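Local coordinates for DNA helicase RecQ (Deinococcus radiodurans, PDB 4Q48), which probably couples ATP hydrolysis to the unwinding of duplex DNA, translocating in the 3'-5' direction, and is represented here by its catalytic core, at residues 410-422 against 464-477. Sequence-based numbering, arbitrary orientation.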
loop_
_atom_site.group_PDB
_atom_site.type_symbol
_atom_site.label_atom_id
_atom_site.label_comp_id
_atom_site.label_asym_id
_atom_site.label_seq_id
_atom_site.Cartn_x
_atom_site.Cartn_y
_atom_site.Cartn_z
ATOM N N VAL A 410 -14.102 -21.018 13.815
ATOM C CA VAL A 410 -13.165 -20.179 14.533
ATOM C C VAL A 410 -13.022 -20.497 16.016
ATOM O O VAL A 410 -13.971 -20.848 16.704
ATOM C CB VAL A 410 -13.542 -18.690 14.379
ATOM C CG1 VAL A 410 -13.379 -18.251 12.929
ATOM C CG2 VAL A 410 -14.949 -18.424 14.877
ATOM N N ARG A 411 -11.798 -20.372 16.497
ATOM C CA ARG A 411 -11.560 -20.350 17.926
ATOM C C ARG A 411 -11.691 -18.912 18.467
ATOM O O ARG A 411 -11.142 -17.970 17.890
ATOM C CB ARG A 411 -10.177 -20.914 18.225
ATOM C CG ARG A 411 -9.915 -22.216 17.531
ATOM C CD ARG A 411 -8.454 -22.506 17.560
ATOM N NE ARG A 411 -7.906 -22.313 18.900
ATOM C CZ ARG A 411 -6.609 -22.126 19.147
ATOM N NH1 ARG A 411 -5.743 -22.086 18.130
ATOM N NH2 ARG A 411 -6.185 -21.962 20.401
ATOM N N ASP A 412 -12.427 -18.740 19.563
ATOM C CA ASP A 412 -12.584 -17.414 20.142
ATOM C C ASP A 412 -11.531 -17.247 21.246
ATOM O O ASP A 412 -11.531 -17.976 22.231
ATOM C CB ASP A 412 -13.987 -17.187 20.703
ATOM C CG ASP A 412 -14.208 -15.749 21.141
ATOM O OD1 ASP A 412 -13.215 -15.116 21.567
ATOM O OD2 ASP A 412 -15.369 -15.241 21.088
ATOM N N LEU A 413 -10.634 -16.286 21.069
ATOM C CA LEU A 413 -9.588 -16.058 22.040
ATOM C C LEU A 413 -9.654 -14.614 22.529
ATOM O O LEU A 413 -8.673 -14.057 22.978
ATOM C CB LEU A 413 -8.223 -16.383 21.444
ATOM C CG LEU A 413 -7.938 -17.875 21.383
ATOM C CD1 LEU A 413 -6.704 -18.141 20.565
ATOM C CD2 LEU A 413 -7.752 -18.382 22.784
ATOM N N THR A 414 -10.840 -14.027 22.425
ATOM C CA THR A 414 -11.114 -12.661 22.845
ATOM C C THR A 414 -10.738 -12.411 24.310
ATOM O O THR A 414 -10.144 -11.399 24.645
ATOM C CB THR A 414 -12.596 -12.350 22.629
ATOM O OG1 THR A 414 -12.922 -12.483 21.229
ATOM C CG2 THR A 414 -12.945 -10.987 23.161
ATOM N N ARG A 415 -11.087 -13.356 25.174
ATOM C CA ARG A 415 -10.847 -13.279 26.615
ATOM C C ARG A 415 -9.343 -13.246 26.879
ATOM O O ARG A 415 -8.847 -12.498 27.734
ATOM C CB ARG A 415 -11.509 -14.501 27.289
ATOM C CG ARG A 415 -11.382 -14.684 28.796
ATOM C CD ARG A 415 -12.210 -15.910 29.298
ATOM N NE ARG A 415 -11.820 -17.203 28.689
ATOM C CZ ARG A 415 -12.678 -18.110 28.189
ATOM N NH1 ARG A 415 -14.001 -17.890 28.217
ATOM N NH2 ARG A 415 -12.217 -19.246 27.654
ATOM N N GLU A 416 -8.611 -14.061 26.131
ATOM C CA GLU A 416 -7.163 -14.138 26.282
ATOM C C GLU A 416 -6.498 -12.885 25.705
ATOM O O GLU A 416 -5.501 -12.391 26.249
ATOM C CB GLU A 416 -6.616 -15.410 25.614
ATOM C CG GLU A 416 -6.860 -16.718 26.387
ATOM C CD GLU A 416 -8.286 -17.273 26.261
ATOM O OE1 GLU A 416 -9.150 -16.678 25.562
ATOM O OE2 GLU A 416 -8.553 -18.322 26.885
ATOM N N ALA A 417 -7.044 -12.386 24.600
ATOM C CA ALA A 417 -6.536 -11.164 24.002
ATOM C C ALA A 417 -6.642 -10.032 25.005
ATOM O O ALA A 417 -5.689 -9.271 25.165
ATOM C CB ALA A 417 -7.269 -10.819 22.717
ATOM N N GLN A 418 -7.771 -9.948 25.713
ATOM C CA GLN A 418 -7.951 -8.887 26.715
ATOM C C GLN A 418 -6.906 -9.027 27.835
ATOM O O GLN A 418 -6.222 -8.052 28.181
ATOM C CB GLN A 418 -9.349 -8.910 27.314
ATOM C CG GLN A 418 -10.518 -8.646 26.367
ATOM C CD GLN A 418 -11.881 -8.923 27.046
ATOM O OE1 GLN A 418 -11.950 -9.488 28.151
ATOM N NE2 GLN A 418 -12.953 -8.524 26.391
ATOM N N MET A 419 -6.761 -10.237 28.381
ATOM C CA MET A 419 -5.746 -10.468 29.401
ATOM C C MET A 419 -4.385 -10.001 28.924
ATOM O O MET A 419 -3.647 -9.328 29.648
ATOM C CB MET A 419 -5.652 -11.917 29.766
ATOM C CG MET A 419 -6.646 -12.373 30.735
ATOM S SD MET A 419 -6.457 -14.152 30.941
ATOM C CE MET A 419 -8.195 -14.611 31.083
ATOM N N ALA A 420 -4.074 -10.324 27.681
ATOM C CA ALA A 420 -2.761 -10.011 27.162
ATOM C C ALA A 420 -2.608 -8.511 27.012
ATOM O O ALA A 420 -1.610 -7.955 27.456
ATOM C CB ALA A 420 -2.515 -10.731 25.837
ATOM N N LEU A 421 -3.610 -7.856 26.434
ATOM C CA LEU A 421 -3.545 -6.406 26.249
ATOM C C LEU A 421 -3.436 -5.670 27.609
ATOM O O LEU A 421 -2.705 -4.680 27.728
ATOM C CB LEU A 421 -4.754 -5.905 25.454
ATOM C CG LEU A 421 -4.878 -6.358 23.986
ATOM C CD1 LEU A 421 -6.221 -5.966 23.432
ATOM C CD2 LEU A 421 -3.774 -5.883 23.033
ATOM N N SER A 422 -4.132 -6.141 28.640
ATOM C CA SER A 422 -4.014 -5.433 29.905
ATOM C C SER A 422 -2.619 -5.638 30.463
ATOM O O SER A 422 -1.991 -4.688 30.961
ATOM C CB SER A 422 -5.071 -5.869 30.897
ATOM O OG SER A 422 -6.343 -5.546 30.368
ATOM N N GLU A 464 -4.056 -20.569 33.468
ATOM C CA GLU A 464 -4.934 -21.498 32.769
ATOM C C GLU A 464 -4.326 -22.133 31.511
ATOM O O GLU A 464 -4.582 -23.298 31.205
ATOM C CB GLU A 464 -6.200 -20.725 32.400
ATOM C CG GLU A 464 -7.146 -21.406 31.443
ATOM C CD GLU A 464 -8.248 -20.463 31.003
ATOM O OE1 GLU A 464 -8.197 -19.275 31.415
ATOM O OE2 GLU A 464 -9.134 -20.898 30.224
ATOM N N HIS A 465 -3.533 -21.350 30.784
ATOM C CA HIS A 465 -2.959 -21.748 29.501
ATOM C C HIS A 465 -1.492 -22.004 29.671
ATOM O O HIS A 465 -0.928 -21.705 30.720
ATOM C CB HIS A 465 -3.161 -20.667 28.438
ATOM C CG HIS A 465 -4.592 -20.448 28.057
ATOM N ND1 HIS A 465 -5.254 -21.264 27.164
ATOM C CD2 HIS A 465 -5.501 -19.539 28.482
ATOM C CE1 HIS A 465 -6.502 -20.850 27.034
ATOM N NE2 HIS A 465 -6.678 -19.809 27.828
ATOM N N ASP A 466 -0.879 -22.613 28.667
ATOM C CA ASP A 466 0.559 -22.835 28.714
ATOM C C ASP A 466 1.321 -21.795 27.908
ATOM O O ASP A 466 0.723 -20.943 27.243
ATOM C CB ASP A 466 0.897 -24.249 28.248
ATOM C CG ASP A 466 0.217 -24.618 26.950
ATOM O OD1 ASP A 466 0.027 -23.731 26.088
ATOM O OD2 ASP A 466 -0.154 -25.811 26.814
ATOM N N GLU A 467 2.643 -21.889 27.951
ATOM C CA GLU A 467 3.504 -20.923 27.293
ATOM C C GLU A 467 3.234 -20.762 25.809
ATOM O O GLU A 467 3.425 -19.677 25.260
ATOM C CB GLU A 467 4.962 -21.316 27.482
ATOM C CG GLU A 467 5.908 -20.344 26.850
ATOM C CD GLU A 467 7.339 -20.592 27.241
ATOM O OE1 GLU A 467 7.568 -21.064 28.379
ATOM O OE2 GLU A 467 8.232 -20.267 26.425
ATOM N N LYS A 468 2.802 -21.839 25.153
ATOM C CA LYS A 468 2.705 -21.832 23.692
ATOM C C LYS A 468 1.515 -21.003 23.180
ATOM O O LYS A 468 1.606 -20.321 22.154
ATOM C CB LYS A 468 2.638 -23.278 23.149
ATOM C CG LYS A 468 1.274 -23.982 23.232
ATOM C CD LYS A 468 1.301 -25.395 22.640
ATOM C CE LYS A 468 0.744 -25.413 21.212
ATOM N NZ LYS A 468 0.605 -26.795 20.621
ATOM N N LEU A 469 0.413 -21.056 23.905
ATOM C CA LEU A 469 -0.791 -20.354 23.515
ATOM C C LEU A 469 -0.631 -18.830 23.604
ATOM O O LEU A 469 -1.115 -18.078 22.738
ATOM C CB LEU A 469 -1.932 -20.788 24.418
ATOM C CG LEU A 469 -3.272 -20.195 24.061
ATOM C CD1 LEU A 469 -4.284 -21.297 24.016
ATOM C CD2 LEU A 469 -3.634 -19.152 25.093
ATOM N N TRP A 470 0.034 -18.380 24.665
ATOM C CA TRP A 470 0.194 -16.967 24.885
ATOM C C TRP A 470 1.043 -16.374 23.811
ATOM O O TRP A 470 0.705 -15.320 23.282
ATOM C CB TRP A 470 0.794 -16.697 26.253
ATOM C CG TRP A 470 -0.202 -16.887 27.317
ATOM C CD1 TRP A 470 -0.156 -17.792 28.341
ATOM C CD2 TRP A 470 -1.422 -16.169 27.468
ATOM N NE1 TRP A 470 -1.285 -17.686 29.117
ATOM C CE2 TRP A 470 -2.078 -16.690 28.601
ATOM C CE3 TRP A 470 -2.030 -15.135 26.756
ATOM C CZ2 TRP A 470 -3.320 -16.203 29.041
ATOM C CZ3 TRP A 470 -3.272 -14.656 27.189
ATOM C CH2 TRP A 470 -3.899 -15.188 28.318
ATOM N N ARG A 471 2.124 -17.063 23.463
ATOM C CA ARG A 471 3.052 -16.550 22.466
ATOM C C ARG A 471 2.298 -16.423 21.162
ATOM O O ARG A 471 2.510 -15.473 20.381
ATOM C CB ARG A 471 4.266 -17.462 22.303
ATOM C CG ARG A 471 5.257 -17.416 23.455
ATOM C CD ARG A 471 5.735 -15.999 23.778
ATOM N NE ARG A 471 6.766 -15.522 22.865
ATOM C CZ ARG A 471 8.068 -15.740 23.039
ATOM N NH1 ARG A 471 8.482 -16.444 24.094
ATOM N NH2 ARG A 471 8.953 -15.261 22.158
ATOM N N SER A 472 1.409 -17.392 20.949
ATOM C CA SER A 472 0.524 -17.424 19.795
ATOM C C SER A 472 -0.471 -16.250 19.803
ATOM O O SER A 472 -0.556 -15.490 18.821
ATOM C CB SER A 472 -0.222 -18.757 19.755
ATOM O OG SER A 472 -1.370 -18.658 18.929
ATOM N N VAL A 473 -1.187 -16.087 20.920
ATOM C CA VAL A 473 -2.119 -14.978 21.091
ATOM C C VAL A 473 -1.372 -13.677 20.834
ATOM O O VAL A 473 -1.873 -12.793 20.117
ATOM C CB VAL A 473 -2.742 -14.936 22.513
ATOM C CG1 VAL A 473 -3.286 -13.566 22.814
ATOM C CG2 VAL A 473 -3.842 -15.968 22.679
ATOM N N LEU A 474 -0.159 -13.573 21.384
ATOM C CA LEU A 474 0.634 -12.359 21.208
ATOM C C LEU A 474 1.018 -12.097 19.762
ATOM O O LEU A 474 0.918 -10.959 19.323
ATOM C CB LEU A 474 1.889 -12.381 22.088
ATOM C CG LEU A 474 1.614 -12.335 23.609
ATOM C CD1 LEU A 474 2.863 -12.702 24.407
ATOM C CD2 LEU A 474 1.031 -10.977 24.080
ATOM N N ARG A 475 1.395 -13.124 19.002
ATOM C CA ARG A 475 1.758 -12.901 17.609
ATOM C C ARG A 475 0.558 -12.406 16.879
ATOM O O ARG A 475 0.628 -11.512 16.031
ATOM C CB ARG A 475 2.307 -14.168 16.964
ATOM C CG ARG A 475 3.757 -14.448 17.344
ATOM C CD ARG A 475 4.376 -15.570 16.524
ATOM N NE ARG A 475 3.614 -16.806 16.661
ATOM C CZ ARG A 475 3.832 -17.704 17.622
ATOM N NH1 ARG A 475 4.807 -17.490 18.499
ATOM N NH2 ARG A 475 3.096 -18.816 17.690
ATOM N N GLN A 476 -0.568 -12.978 17.247
ATOM C CA GLN A 476 -1.800 -12.688 16.567
ATOM C C GLN A 476 -2.172 -11.235 16.815
ATOM O O GLN A 476 -2.555 -10.520 15.879
ATOM C CB GLN A 476 -2.898 -13.644 17.039
ATOM C CG GLN A 476 -4.015 -13.726 16.048
ATOM C CD GLN A 476 -3.610 -14.484 14.788
ATOM O OE1 GLN A 476 -2.985 -15.556 14.853
ATOM N NE2 GLN A 476 -3.881 -13.873 13.630
ATOM N N LEU A 477 -2.006 -10.791 18.065
ATOM C CA LEU A 477 -2.321 -9.407 18.413
ATOM C C LEU A 477 -1.323 -8.483 17.748
ATOM O O LEU A 477 -1.669 -7.372 17.331
ATOM C CB LEU A 477 -2.324 -9.196 19.926
ATOM C CG LEU A 477 -3.559 -9.754 20.635
ATOM C CD1 LEU A 477 -3.351 -9.808 22.146
ATOM C CD2 LEU A 477 -4.768 -8.950 20.269
#
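Glu416 OE2 accepts a hydrogen bond from His465 NE2 at 2.6 Å, through the lone pair directed away from the other carboxylate oxygen. The bond is bent, 135° at the hydrogen, and the oxygen lies tilted from the imidazole plane. A bend at chi2 (78°) brings the carboxylate to the edge of the imidazole, and the two planes stand steeply to each other. Leu469 CD2 and Glu464 CG flank the two faces of the imidazole near its rim, and Leu469 CD2 also packs against Glu416 CG. Replacing Glu416 with an alanine would probably leave His465 NE2 without its acceptor and open a gap beside Leu469. Arg415 NH2 makes a long salt bridge to the same OE2, and its charge may offset part of the repulsion between Glu416 and the neighbouring carboxylate of Glu464, though Glu464 is poorly ordered.

Further along, Trp470 turns the edge of its six-membered ring to the helix 414-422. Glu416 O lies in the ring plane, 3.3 Å from Trp470 CZ3, while Met419 SD approaches Trp470 CH2 at 3.8 Å, a Met-aromatic contact at the edge.

Ala420 is the knob of the interface, its CB set among Trp470, Val473, Leu474 and Leu477, with Leu477 CD1 3.9 Å from that CB. Leu477 CD2 also meets Ala417 CB at 4.0 Å, and Leu413 CD1 packs on Val473 CG2. At these small alanines helices 414-422 and 467-477 cross at -82°, their axes 10.0 Å apart. This nearly perpendicular, largely apolar helix packing forms part of the core of the RQC domain, a winged-helix member of the helix-turn-helix class.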